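Local atomic coordinates of 16L protein (Yaba-like disease virus, PDB entry 6TQP), a protein that probably inhibits host-cell apoptosis as a poxviral Bcl-2-like protein, presumably by sequestering pro-apoptotic Bcl-2 family members. Residues C10-F22 with E127-I141. Sequence-based numbering, arbitrary orientation.
Sequences CNFNNSIKNVIVF and EDIALKISENSEDLI
Ile16 and Lys17 insert as neighbouring knobs, Ile16 where helices 120-134 and 137-148 meet, among Ser134, Ser137, Leu140 and Ile141, and Lys17 into helix 120-134 alone, among Glu127, Ala130, Leu131 and Ser134. The branches of Ile16 divide the work: CG2 meets Leu140 CD2 at 4.0 Å, CG1 packs on Ser137 CB, and CD1 meets Ile141 CG1 as the two side chains pass in opposite directions. Further along, Ile20 CG2 rests on Ala130 CB (3.8 Å) and its CD1, extended by an anti chi2 of 170°, presses tightly on Ile133 CG2. Val21 CG2 also touches Ala130 CB. At the other end, Ile141 CD1 approaches the Phe12 ring obliquely, 3.7 Å from CD2. Lys17 lays its aliphatic chain alongside Leu131, CD to CD2 3.5 Å, then bends at chi3 (74°) to bring its ammonium into a long salt bridge with Glu127.

Polar contacts gather at the turn between the two helices. Ser137 OG lies 2.4 Å from Asn13 OD1, so short that the geometry of this hydrogen bond is doubtful; OD1 also accepts a weak bond from Ser137 N. A water accepts from both Asn13 ND2 and Asn136 N.

Segments 12-22 and 127-134 run roughly antiparallel, at 142°, their axes 8.3 Å apart at closest approach. The chain changes direction at the type II beta turn from Ser134 to Ser137, so that 137-141 runs across the start of the N-terminal helix. Ile103 of helix 96-113 touches both Ile20 and Ile133, placing this N-terminal helix against the core of the all-helical Bcl-2 fold, as expected for an M11L-like protein.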
loop_
_atom_site.group_PDB
_atom_site.type_symbol
_atom_site.label_atom_id
_atom_site.label_comp_id
_atom_site.label_asym_id
_atom_site.label_seq_id
_atom_site.Cartn_x
_atom_site.Cartn_y
_atom_site.Cartn_z
ATOM N N CYS A 10 -20.085 7.605 -4.586
ATOM C CA CYS A 10 -20.055 8.629 -5.620
ATOM C C CYS A 10 -18.812 8.523 -6.501
ATOM O O CYS A 10 -18.883 8.846 -7.692
ATOM C CB CYS A 10 -20.156 10.021 -4.984
ATOM S SG CYS A 10 -21.774 10.379 -4.230
ATOM N N ASN A 11 -17.674 8.082 -5.958
ATOM C CA ASN A 11 -16.443 7.995 -6.748
ATOM C C ASN A 11 -15.536 6.915 -6.178
ATOM O O ASN A 11 -15.027 7.065 -5.062
ATOM C CB ASN A 11 -15.719 9.339 -6.763
ATOM C CG ASN A 11 -14.510 9.333 -7.670
ATOM O OD1 ASN A 11 -13.457 8.795 -7.319
ATOM N ND2 ASN A 11 -14.654 9.936 -8.846
ATOM N N PHE A 12 -15.287 5.861 -6.966
ATOM C CA PHE A 12 -14.581 4.679 -6.462
ATOM C C PHE A 12 -13.116 4.967 -6.150
ATOM O O PHE A 12 -12.580 4.474 -5.146
ATOM C CB PHE A 12 -14.693 3.544 -7.478
ATOM C CG PHE A 12 -16.088 3.010 -7.621
ATOM C CD1 PHE A 12 -16.807 3.198 -8.792
ATOM C CD2 PHE A 12 -16.694 2.346 -6.566
ATOM C CE1 PHE A 12 -18.100 2.715 -8.912
ATOM C CE2 PHE A 12 -17.984 1.862 -6.681
ATOM C CZ PHE A 12 -18.688 2.048 -7.854
ATOM N N ASN A 13 -12.438 5.734 -7.008
ATOM C CA ASN A 13 -11.049 6.088 -6.728
ATOM C C ASN A 13 -10.937 6.812 -5.394
ATOM O O ASN A 13 -10.049 6.510 -4.590
ATOM C CB ASN A 13 -10.483 6.959 -7.854
ATOM C CG ASN A 13 -10.381 6.219 -9.171
ATOM O OD1 ASN A 13 -10.814 5.075 -9.292
ATOM N ND2 ASN A 13 -9.794 6.873 -10.167
ATOM N N ASN A 14 -11.841 7.763 -5.140
ATOM C CA ASN A 14 -11.844 8.480 -3.872
ATOM C C ASN A 14 -12.067 7.531 -2.697
ATOM O O ASN A 14 -11.442 7.685 -1.640
ATOM C CB ASN A 14 -12.916 9.560 -3.906
ATOM C CG ASN A 14 -12.934 10.397 -2.647
ATOM O OD1 ASN A 14 -11.971 11.100 -2.339
ATOM N ND2 ASN A 14 -14.041 10.341 -1.925
ATOM N N SER A 15 -12.958 6.550 -2.856
ATOM C CA SER A 15 -13.193 5.581 -1.785
ATOM C C SER A 15 -11.906 4.860 -1.417
ATOM O O SER A 15 -11.544 4.761 -0.237
ATOM C CB SER A 15 -14.262 4.562 -2.206
ATOM O OG SER A 15 -15.507 5.180 -2.474
ATOM N N ILE A 16 -11.199 4.344 -2.423
ATOM C CA ILE A 16 -9.955 3.623 -2.176
ATOM C C ILE A 16 -8.911 4.542 -1.553
ATOM O O ILE A 16 -8.206 4.153 -0.615
ATOM C CB ILE A 16 -9.452 2.974 -3.486
ATOM C CG1 ILE A 16 -10.328 1.782 -3.865
ATOM C CG2 ILE A 16 -8.016 2.505 -3.362
ATOM C CD1 ILE A 16 -10.363 0.668 -2.841
ATOM N N LYS A 17 -8.773 5.764 -2.070
ATOM C CA LYS A 17 -7.802 6.690 -1.493
ATOM C C LYS A 17 -8.082 6.912 -0.010
ATOM O O LYS A 17 -7.169 6.878 0.820
ATOM C CB LYS A 17 -7.824 8.024 -2.236
ATOM C CG LYS A 17 -6.722 8.999 -1.787
ATOM C CD LYS A 17 -7.022 10.445 -2.147
ATOM C CE LYS A 17 -8.097 11.038 -1.252
ATOM N NZ LYS A 17 -7.806 12.454 -0.923
ATOM N N ASN A 18 -9.344 7.149 0.333
ATOM C CA ASN A 18 -9.700 7.371 1.731
ATOM C C ASN A 18 -9.394 6.145 2.568
ATOM O O ASN A 18 -8.904 6.259 3.700
ATOM C CB ASN A 18 -11.177 7.741 1.843
ATOM C CG ASN A 18 -11.442 9.149 1.409
ATOM O OD1 ASN A 18 -10.524 9.968 1.358
ATOM N ND2 ASN A 18 -12.699 9.460 1.107
ATOM N N VAL A 19 -9.659 4.957 2.021
ATOM C CA VAL A 19 -9.446 3.725 2.777
ATOM C C VAL A 19 -7.962 3.531 3.065
ATOM O O VAL A 19 -7.571 3.134 4.170
ATOM C CB VAL A 19 -10.048 2.524 2.017
ATOM C CG1 VAL A 19 -9.552 1.207 2.606
ATOM C CG2 VAL A 19 -11.576 2.576 2.060
ATOM N N ILE A 20 -7.108 3.823 2.083
ATOM C CA ILE A 20 -5.677 3.584 2.255
ATOM C C ILE A 20 -5.103 4.517 3.320
ATOM O O ILE A 20 -4.350 4.085 4.203
ATOM C CB ILE A 20 -4.954 3.734 0.909
ATOM C CG1 ILE A 20 -5.395 2.602 -0.031
ATOM C CG2 ILE A 20 -3.427 3.700 1.106
ATOM C CD1 ILE A 20 -4.937 2.776 -1.461
ATOM N N VAL A 21 -5.446 5.802 3.248
ATOM C CA VAL A 21 -4.944 6.754 4.237
ATOM C C VAL A 21 -5.410 6.354 5.626
ATOM O O VAL A 21 -4.631 6.359 6.586
ATOM C CB VAL A 21 -5.384 8.182 3.875
ATOM C CG1 VAL A 21 -4.993 9.179 4.985
ATOM C CG2 VAL A 21 -4.765 8.582 2.550
ATOM N N PHE A 22 -6.688 5.994 5.750
ATOM C CA PHE A 22 -7.221 5.560 7.034
ATOM C C PHE A 22 -6.478 4.333 7.545
ATOM O O PHE A 22 -6.082 4.268 8.716
ATOM C CB PHE A 22 -8.710 5.268 6.888
ATOM C CG PHE A 22 -9.387 4.905 8.179
ATOM C CD1 PHE A 22 -9.353 3.603 8.649
ATOM C CD2 PHE A 22 -10.068 5.864 8.912
ATOM C CE1 PHE A 22 -9.981 3.260 9.837
ATOM C CE2 PHE A 22 -10.696 5.532 10.103
ATOM C CZ PHE A 22 -10.651 4.231 10.569
ATOM N N GLU A 127 -0.247 10.149 1.004
ATOM C CA GLU A 127 -1.267 10.695 0.111
ATOM C C GLU A 127 -0.966 10.350 -1.343
ATOM O O GLU A 127 -1.832 9.850 -2.070
ATOM C CB GLU A 127 -1.345 12.212 0.284
ATOM C CG GLU A 127 -2.101 12.663 1.512
ATOM C CD GLU A 127 -3.597 12.591 1.316
ATOM O OE1 GLU A 127 -4.038 12.500 0.146
ATOM O OE2 GLU A 127 -4.328 12.627 2.327
ATOM N N ASP A 128 0.259 10.635 -1.786
ATOM C CA ASP A 128 0.609 10.452 -3.190
ATOM C C ASP A 128 0.473 8.996 -3.619
ATOM O O ASP A 128 -0.090 8.706 -4.680
ATOM C CB ASP A 128 2.033 10.939 -3.431
ATOM C CG ASP A 128 2.160 12.442 -3.335
ATOM O OD1 ASP A 128 1.147 13.140 -3.532
ATOM O OD2 ASP A 128 3.287 12.928 -3.067
ATOM N N ILE A 129 0.985 8.062 -2.817
ATOM C CA ILE A 129 0.894 6.652 -3.186
ATOM C C ILE A 129 -0.548 6.158 -3.090
ATOM O O ILE A 129 -0.984 5.322 -3.893
ATOM C CB ILE A 129 1.846 5.809 -2.324
ATOM C CG1 ILE A 129 3.294 6.238 -2.579
ATOM C CG2 ILE A 129 1.678 4.321 -2.650
ATOM C CD1 ILE A 129 4.298 5.534 -1.700
ATOM N N ALA A 130 -1.316 6.659 -2.115
ATOM C CA ALA A 130 -2.739 6.330 -2.077
ATOM C C ALA A 130 -3.430 6.790 -3.353
ATOM O O ALA A 130 -4.292 6.088 -3.892
ATOM C CB ALA A 130 -3.402 6.968 -0.850
ATOM N N LEU A 131 -3.057 7.972 -3.853
ATOM C CA LEU A 131 -3.655 8.484 -5.081
ATOM C C LEU A 131 -3.365 7.553 -6.247
ATOM O O LEU A 131 -4.268 7.185 -7.009
ATOM C CB LEU A 131 -3.125 9.883 -5.388
ATOM C CG LEU A 131 -3.779 11.052 -4.668
ATOM C CD1 LEU A 131 -3.011 12.321 -4.961
ATOM C CD2 LEU A 131 -5.232 11.195 -5.087
ATOM N N LYS A 132 -2.105 7.156 -6.398
ATOM C CA LYS A 132 -1.736 6.289 -7.509
ATOM C C LYS A 132 -2.364 4.911 -7.377
ATOM O O LYS A 132 -2.763 4.310 -8.379
ATOM C CB LYS A 132 -0.221 6.159 -7.597
ATOM C CG LYS A 132 0.490 7.383 -8.124
ATOM C CD LYS A 132 0.091 7.753 -9.547
ATOM C CE LYS A 132 0.534 6.689 -10.533
ATOM N NZ LYS A 132 0.267 7.107 -11.935
ATOM N N ILE A 133 -2.457 4.383 -6.158
ATOM C CA ILE A 133 -3.106 3.088 -5.994
ATOM C C ILE A 133 -4.578 3.187 -6.365
ATOM O O ILE A 133 -5.160 2.233 -6.907
ATOM C CB ILE A 133 -2.912 2.566 -4.558
ATOM C CG1 ILE A 133 -1.438 2.219 -4.335
ATOM C CG2 ILE A 133 -3.798 1.368 -4.304
ATOM C CD1 ILE A 133 -1.107 1.852 -2.885
ATOM N N SER A 134 -5.193 4.346 -6.120
ATOM C CA SER A 134 -6.625 4.528 -6.340
ATOM C C SER A 134 -6.989 4.678 -7.808
ATOM O O SER A 134 -8.173 4.590 -8.148
ATOM C CB SER A 134 -7.125 5.749 -5.563
ATOM O OG SER A 134 -6.637 6.948 -6.125
ATOM N N GLU A 135 -6.023 4.893 -8.690
ATOM C CA GLU A 135 -6.346 4.940 -10.106
ATOM C C GLU A 135 -6.824 3.553 -10.537
ATOM O O GLU A 135 -6.350 2.533 -10.028
ATOM C CB GLU A 135 -5.117 5.407 -10.894
ATOM C CG GLU A 135 -4.640 6.825 -10.498
ATOM C CD GLU A 135 -3.358 7.264 -11.218
ATOM O OE1 GLU A 135 -2.813 6.455 -11.999
ATOM O OE2 GLU A 135 -2.912 8.418 -10.996
ATOM N N ASN A 136 -7.805 3.514 -11.438
ATOM C CA ASN A 136 -8.389 2.243 -11.881
ATOM C C ASN A 136 -8.870 1.406 -10.696
ATOM O O ASN A 136 -8.699 0.187 -10.661
ATOM C CB ASN A 136 -7.384 1.452 -12.707
ATOM C CG ASN A 136 -6.679 2.311 -13.735
ATOM O OD1 ASN A 136 -5.462 2.492 -13.682
ATOM N ND2 ASN A 136 -7.446 2.860 -14.664
ATOM N N SER A 137 -9.482 2.066 -9.708
ATOM C CA SER A 137 -9.883 1.362 -8.492
ATOM C C SER A 137 -10.867 0.227 -8.784
ATOM O O SER A 137 -10.938 -0.745 -8.020
ATOM C CB SER A 137 -10.486 2.354 -7.494
ATOM O OG SER A 137 -11.541 3.093 -8.090
ATOM N N GLU A 138 -11.640 0.340 -9.866
ATOM C CA GLU A 138 -12.605 -0.701 -10.215
ATOM C C GLU A 138 -11.946 -2.075 -10.261
ATOM O O GLU A 138 -12.489 -3.060 -9.741
ATOM C CB GLU A 138 -13.257 -0.372 -11.563
ATOM C CG GLU A 138 -14.444 0.577 -11.477
ATOM C CD GLU A 138 -15.191 0.714 -12.802
ATOM O OE1 GLU A 138 -14.603 0.397 -13.863
ATOM O OE2 GLU A 138 -16.369 1.133 -12.781
ATOM N N ASP A 139 -10.769 -2.161 -10.887
ATOM C CA ASP A 139 -10.059 -3.434 -10.954
ATOM C C ASP A 139 -9.624 -3.897 -9.572
ATOM O O ASP A 139 -9.687 -5.091 -9.264
ATOM C CB ASP A 139 -8.849 -3.314 -11.877
ATOM C CG ASP A 139 -9.238 -2.962 -13.294
ATOM O OD1 ASP A 139 -10.349 -3.353 -13.711
ATOM O OD2 ASP A 139 -8.440 -2.288 -13.982
ATOM N N LEU A 140 -9.177 -2.972 -8.723
ATOM C CA LEU A 140 -8.777 -3.366 -7.378
ATOM C C LEU A 140 -9.987 -3.820 -6.568
ATOM O O LEU A 140 -9.925 -4.822 -5.848
ATOM C CB LEU A 140 -8.058 -2.210 -6.684
ATOM C CG LEU A 140 -7.708 -2.381 -5.204
ATOM C CD1 LEU A 140 -6.840 -3.610 -4.985
ATOM C CD2 LEU A 140 -6.993 -1.137 -4.736
ATOM N N ILE A 141 -11.100 -3.097 -6.680
ATOM C CA ILE A 141 -12.295 -3.470 -5.936
ATOM C C ILE A 141 -12.776 -4.852 -6.368
ATOM O O ILE A 141 -13.092 -5.707 -5.531
ATOM C CB ILE A 141 -13.375 -2.386 -6.113
ATOM C CG1 ILE A 141 -12.935 -1.094 -5.397
ATOM C CG2 ILE A 141 -14.740 -2.870 -5.577
ATOM C CD1 ILE A 141 -13.839 0.103 -5.631
HETATM O O HOH W 1 -8.815 6.093 -12.727
#